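Beta-glucosidase (Chaetomella raphigera, PDB 6JXG) probably hydrolyses terminal, non-reducing beta-D-glucosyl residues to release beta-D-glucose, as a secreted family 3 glycoside hydrolase of cellulose degradation. Local coordinates at residues 104-110 with 150-156; 94-99 with 145-150. All coordinates share one frame. Residue numbers count along the deposited sequence, not the author numbering.

Contact 1. Residues 104-110 with 150-156; sequences NVQLGPV and VQACAKH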
loop_
_atom_site.group_PDB
_atom_site.type_symbol
_atom_site.label_atom_id
_atom_site.label_comp_id
_atom_site.label_asym_id
_atom_site.label_seq_id
_atom_site.Cartn_x
_atom_site.Cartn_y
_atom_site.Cartn_z
ATOM N N ASN A 104 -8.634 -18.326 5.404
ATOM C CA ASN A 104 -8.046 -18.118 6.711
ATOM C C ASN A 104 -7.064 -16.913 6.803
ATOM O O ASN A 104 -7.122 -16.122 7.776
ATOM C CB ASN A 104 -7.369 -19.370 7.271
ATOM C CG ASN A 104 -8.382 -20.503 7.575
ATOM O OD1 ASN A 104 -9.098 -20.530 8.648
ATOM N ND2 ASN A 104 -8.504 -21.362 6.646
ATOM N N VAL A 105 -6.181 -16.835 5.812
ATOM C CA VAL A 105 -5.116 -15.828 5.755
ATOM C C VAL A 105 -5.265 -15.114 4.430
ATOM O O VAL A 105 -5.171 -15.750 3.369
ATOM C CB VAL A 105 -3.725 -16.474 5.862
ATOM C CG1 VAL A 105 -2.657 -15.378 5.885
ATOM C CG2 VAL A 105 -3.698 -17.333 7.144
ATOM N N GLN A 106 -5.501 -13.817 4.505
ATOM C CA GLN A 106 -5.566 -12.953 3.328
ATOM C C GLN A 106 -4.201 -12.304 3.154
ATOM O O GLN A 106 -3.721 -11.628 4.080
ATOM C CB GLN A 106 -6.654 -11.906 3.496
ATOM C CG GLN A 106 -6.998 -11.160 2.224
ATOM C CD GLN A 106 -7.509 -12.026 1.106
ATOM O OE1 GLN A 106 -8.097 -13.095 1.317
ATOM N NE2 GLN A 106 -7.345 -11.540 -0.119
ATOM N N LEU A 107 -3.620 -12.425 1.941
ATOM C CA LEU A 107 -2.197 -12.098 1.770
ATOM C C LEU A 107 -2.036 -10.602 1.472
ATOM O O LEU A 107 -1.799 -10.203 0.317
ATOM C CB LEU A 107 -1.574 -13.009 0.668
ATOM C CG LEU A 107 -1.607 -14.499 1.072
ATOM C CD1 LEU A 107 -1.116 -15.340 -0.076
ATOM C CD2 LEU A 107 -0.826 -14.805 2.350
ATOM N N GLY A 108 -2.229 -9.787 2.505
ATOM C CA GLY A 108 -1.890 -8.351 2.480
ATOM C C GLY A 108 -2.149 -7.801 3.899
ATOM O O GLY A 108 -2.693 -8.506 4.773
ATOM N N PRO A 109 -1.856 -6.531 4.131
ATOM C CA PRO A 109 -1.431 -5.552 3.199
ATOM C C PRO A 109 0.116 -5.505 3.004
ATOM O O PRO A 109 0.834 -6.299 3.519
ATOM C CB PRO A 109 -1.945 -4.254 3.787
ATOM C CG PRO A 109 -1.831 -4.452 5.305
ATOM C CD PRO A 109 -2.004 -5.966 5.480
ATOM N N VAL A 110 0.546 -4.588 2.144
ATOM C CA VAL A 110 1.920 -4.526 1.689
ATOM C C VAL A 110 2.685 -3.374 2.310
ATOM O O VAL A 110 2.413 -2.196 2.016
ATOM C CB VAL A 110 1.941 -4.435 0.140
ATOM C CG1 VAL A 110 3.358 -4.213 -0.348
ATOM C CG2 VAL A 110 1.336 -5.694 -0.522
ATOM N N VAL A 150 -10.540 -12.271 9.534
ATOM C CA VAL A 150 -9.509 -12.948 8.738
ATOM C C VAL A 150 -8.143 -12.611 9.384
ATOM O O VAL A 150 -7.994 -11.592 10.108
ATOM C CB VAL A 150 -9.508 -12.513 7.222
ATOM C CG1 VAL A 150 -8.905 -11.128 7.053
ATOM C CG2 VAL A 150 -8.707 -13.469 6.381
ATOM N N GLN A 151 -7.164 -13.489 9.204
ATOM C CA GLN A 151 -5.765 -13.191 9.579
ATOM C C GLN A 151 -5.134 -12.354 8.441
ATOM O O GLN A 151 -5.216 -12.727 7.266
ATOM C CB GLN A 151 -4.964 -14.484 9.715
ATOM C CG GLN A 151 -5.488 -15.412 10.807
ATOM C CD GLN A 151 -4.744 -16.741 10.923
ATOM O OE1 GLN A 151 -5.356 -17.868 10.836
ATOM N NE2 GLN A 151 -3.451 -16.662 11.107
ATOM N N ALA A 152 -4.570 -11.217 8.752
ATOM C CA ALA A 152 -3.844 -10.452 7.771
ATOM C C ALA A 152 -2.389 -10.934 7.744
ATOM O O ALA A 152 -1.924 -11.680 8.619
ATOM C CB ALA A 152 -3.892 -8.945 8.135
ATOM N N CYS A 153 -1.693 -10.553 6.679
ATOM C CA CYS A 153 -0.352 -10.980 6.393
ATOM C C CYS A 153 0.391 -9.753 5.829
ATOM O O CYS A 153 0.321 -9.439 4.621
ATOM C CB CYS A 153 -0.328 -12.102 5.349
ATOM S SG CYS A 153 1.401 -12.728 5.067
ATOM N N ALA A 154 1.171 -9.121 6.671
ATOM C CA ALA A 154 2.040 -8.068 6.231
ATOM C C ALA A 154 3.206 -8.606 5.384
ATOM O O ALA A 154 4.032 -9.430 5.854
ATOM C CB ALA A 154 2.585 -7.287 7.424
ATOM N N LYS A 155 3.344 -8.088 4.179
ATOM C CA LYS A 155 4.349 -8.637 3.237
ATOM C C LYS A 155 5.035 -7.448 2.542
ATOM O O LYS A 155 4.416 -6.341 2.475
ATOM C CB LYS A 155 3.675 -9.607 2.251
ATOM C CG LYS A 155 2.753 -9.017 1.201
ATOM C CD LYS A 155 1.915 -10.093 0.488
ATOM C CE LYS A 155 1.325 -9.468 -0.748
ATOM N NZ LYS A 155 0.501 -10.388 -1.545
ATOM N N HIS A 156 6.220 -7.586 1.972
ATOM C CA HIS A 156 7.109 -8.720 1.895
ATOM C C HIS A 156 8.357 -8.280 2.669
ATOM O O HIS A 156 8.956 -7.214 2.385
ATOM C CB HIS A 156 7.509 -8.990 0.439
ATOM C CG HIS A 156 6.351 -9.035 -0.508
ATOM N ND1 HIS A 156 5.770 -7.895 -1.027
ATOM C CD2 HIS A 156 5.639 -10.077 -0.992
ATOM C CE1 HIS A 156 4.774 -8.245 -1.827
ATOM N NE2 HIS A 156 4.698 -9.561 -1.843
#

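Contact 2. Residues 94-99 with 145-150; sequences LGQEAK and MQDAGV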
loop_
_atom_site.group_PDB
_atom_site.type_symbol
_atom_site.label_atom_id
_atom_site.label_comp_id
_atom_site.label_asym_id
_atom_site.label_seq_id
_atom_site.Cartn_x
_atom_site.Cartn_y
_atom_site.Cartn_z
ATOM N N LEU A 94 -12.650 -5.923 2.975
ATOM C CA LEU A 94 -11.865 -7.039 2.414
ATOM C C LEU A 94 -11.947 -8.248 3.303
ATOM O O LEU A 94 -12.149 -9.392 2.856
ATOM C CB LEU A 94 -10.381 -6.687 2.391
ATOM C CG LEU A 94 -9.448 -7.214 1.348
ATOM C CD1 LEU A 94 -8.000 -7.165 1.814
ATOM C CD2 LEU A 94 -9.816 -8.349 0.374
ATOM N N GLY A 95 -11.710 -8.003 4.579
ATOM C CA GLY A 95 -11.751 -9.109 5.524
ATOM C C GLY A 95 -13.118 -9.766 5.638
ATOM O O GLY A 95 -13.196 -11.017 5.805
ATOM N N GLN A 96 -14.176 -8.972 5.570
ATOM C CA GLN A 96 -15.542 -9.561 5.454
ATOM C C GLN A 96 -15.732 -10.531 4.310
ATOM O O GLN A 96 -16.281 -11.682 4.484
ATOM C CB GLN A 96 -16.608 -8.472 5.416
ATOM C CG GLN A 96 -16.759 -7.813 6.777
ATOM C CD GLN A 96 -17.616 -6.608 6.736
ATOM O OE1 GLN A 96 -17.858 -6.009 5.667
ATOM N NE2 GLN A 96 -18.087 -6.211 7.919
ATOM N N GLU A 97 -15.235 -10.135 3.137
ATOM C CA GLU A 97 -15.298 -11.024 1.994
ATOM C C GLU A 97 -14.447 -12.326 2.196
ATOM O O GLU A 97 -14.871 -13.433 1.809
ATOM C CB GLU A 97 -14.930 -10.309 0.682
ATOM C CG GLU A 97 -15.881 -9.177 0.370
ATOM C CD GLU A 97 -15.851 -8.592 -1.043
ATOM O OE1 GLU A 97 -15.130 -9.064 -1.968
ATOM O OE2 GLU A 97 -16.588 -7.552 -1.194
ATOM N N ALA A 98 -13.211 -12.157 2.677
ATOM C CA ALA A 98 -12.281 -13.253 2.881
ATOM C C ALA A 98 -12.962 -14.291 3.848
ATOM O O ALA A 98 -13.043 -15.512 3.545
ATOM C CB ALA A 98 -10.984 -12.718 3.458
ATOM N N LYS A 99 -13.442 -13.823 5.007
ATOM C CA LYS A 99 -14.078 -14.715 5.970
ATOM C C LYS A 99 -15.260 -15.466 5.357
ATOM O O LYS A 99 -15.433 -16.687 5.573
ATOM C CB LYS A 99 -14.546 -13.939 7.222
ATOM C CG LYS A 99 -15.454 -14.800 8.118
ATOM C CD LYS A 99 -15.445 -14.377 9.594
ATOM C CE LYS A 99 -16.422 -15.277 10.411
ATOM N NZ LYS A 99 -17.132 -14.524 11.531
ATOM N N MET A 145 -9.211 -5.638 8.681
ATOM C CA MET A 145 -9.244 -7.006 8.208
ATOM C C MET A 145 -9.493 -8.002 9.346
ATOM O O MET A 145 -10.379 -8.887 9.259
ATOM C CB MET A 145 -7.916 -7.338 7.548
ATOM C CG MET A 145 -7.724 -6.713 6.180
ATOM S SD MET A 145 -6.058 -6.931 5.482
ATOM C CE MET A 145 -6.069 -8.648 4.966
ATOM N N GLN A 146 -8.707 -7.846 10.392
ATOM C CA GLN A 146 -8.769 -8.766 11.523
ATOM C C GLN A 146 -10.021 -8.536 12.402
ATOM O O GLN A 146 -10.570 -9.503 12.954
ATOM C CB GLN A 146 -7.469 -8.758 12.307
ATOM C CG GLN A 146 -6.297 -9.144 11.395
ATOM C CD GLN A 146 -5.030 -9.549 12.062
ATOM O OE1 GLN A 146 -4.138 -10.125 11.407
ATOM N NE2 GLN A 146 -4.865 -9.205 13.315
ATOM N N ASP A 147 -10.526 -7.316 12.442
ATOM C CA ASP A 147 -11.831 -7.104 13.073
ATOM C C ASP A 147 -12.925 -7.918 12.329
ATOM O O ASP A 147 -13.838 -8.366 12.984
ATOM C CB ASP A 147 -12.228 -5.605 13.096
ATOM C CG ASP A 147 -11.520 -4.797 14.147
ATOM O OD1 ASP A 147 -10.811 -5.345 15.019
ATOM O OD2 ASP A 147 -11.721 -3.544 14.106
ATOM N N ALA A 148 -12.827 -8.106 10.995
ATOM C CA ALA A 148 -13.737 -8.932 10.209
ATOM C C ALA A 148 -13.541 -10.384 10.400
ATOM O O ALA A 148 -14.320 -11.148 9.894
ATOM C CB ALA A 148 -13.613 -8.614 8.702
ATOM N N GLY A 149 -12.428 -10.792 10.998
ATOM C CA GLY A 149 -12.198 -12.162 11.372
ATOM C C GLY A 149 -11.185 -12.944 10.515
ATOM O O GLY A 149 -10.970 -14.153 10.770
ATOM N N VAL A 150 -10.540 -12.271 9.534
ATOM C CA VAL A 150 -9.509 -12.948 8.738
ATOM C C VAL A 150 -8.143 -12.611 9.384
ATOM O O VAL A 150 -7.994 -11.592 10.108
ATOM C CB VAL A 150 -9.508 -12.513 7.222
ATOM C CG1 VAL A 150 -8.905 -11.128 7.053
ATOM C CG2 VAL A 150 -8.707 -13.469 6.381
#

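Contact 1. Residues 104-110 with 150-156
Two cis peptide bonds, one before P109 and one before H156, mark this pairing of neighbouring strands, and the second is the rarer because no proline follows it. The register starts as regular parallel pairing. V105 sits beside Q151, whose backbone reaches both ways: Q151 N donates to N104 O at 3.0 Å, and Q106 N donates to Q151 O at 3.0 Å. L107 then steps out of line. It is the centre of an inverse gamma turn in which G108 N donates to Q106 O at 2.8 Å, so it is G108, not L107, that faces C153, and C153 N donates to G108 O at 3.0 Å. Such parallel neighbours, here within the TIM-barrel domain of family 3, lead towards the C-terminal ends of the barrel strands, the side on which TIM barrels carry their active sites. Beyond the turn, K155 N donates to P109 O at 3.2 Å. The extended K155 side chain runs back to the turn, where NZ donates to L107 O at 3.0 Å and forms a long, weak ion pair with D58. C153 CB packs against V105 CG1 and L107 CD2, both at 4.1 Å.

Contact 2. Residues 94-99 with 145-150
L94 opens the contact from the helix 84-100 side, its CD1 resting 4.0 Å from M145 CE, an apolar touch next to the side chain of Q106 on strand 105-106. One residue on, G95 shows how a missing side chain lets two backbones close up: its CA lies 4.2 Å from M145 CA, 4.0 Å from M145 O and 3.8 Å from V150 CG1. A beta carbon at G95 would fall about 2.5 Å from M145 O and 2.9 Å from A148 CB, both clashes. The room left is taken by A148, whose CB stands 3.3 Å from G95 C and 3.2 Å from Q96 N. Q96 adds its CG at 3.8 Å from A148 CB, while its amide OE1 accepts a hydrogen bond from H322. What meets the first helix here is the end of helix 131-147, closed by a Schellman motif. G149, with phi of 107°, where a beta carbon would jam against the carbonyl O of A148, bonds from its N to Q146 O at 3.0 Å, and V150 N reaches M145 O weakly at 3.4 Å. Both helices belong to the TIM-barrel domain, where helices pack outside the strands. A98 CB meets V150 CG2 at 3.8 Å, the turn having brought V150 back against the first helix. K99 finishes the walk by laying its aliphatic chain along the cap: CD is 3.4 Å from A148 O and 4.3 Å from G149 CA, which adds to the crowding around G149.

From the N terminus the chain passes through 94-99 near the end of helix 84-100, then strand 105-106 and the turn after it, then the end of helix 131-147, and finally strand 151-157. Contact 2 closes the loop from 94-99 to 145-150. Contact 1 opens inside that loop, at 104-110, and closes just past it at 150-156, so the two cross, sharing V150. The path from strand 105-106 through helix 131-147 to strand 151-157 is a beta-alpha-beta crossover. Contact 1 joins its strands; contact 2 fixes its helix to the preceding one. Q106 CB meets M145 CE at 3.6 Å, and Q146 OE1 lies 2.9 Å from A152 N, a probable hydrogen bond.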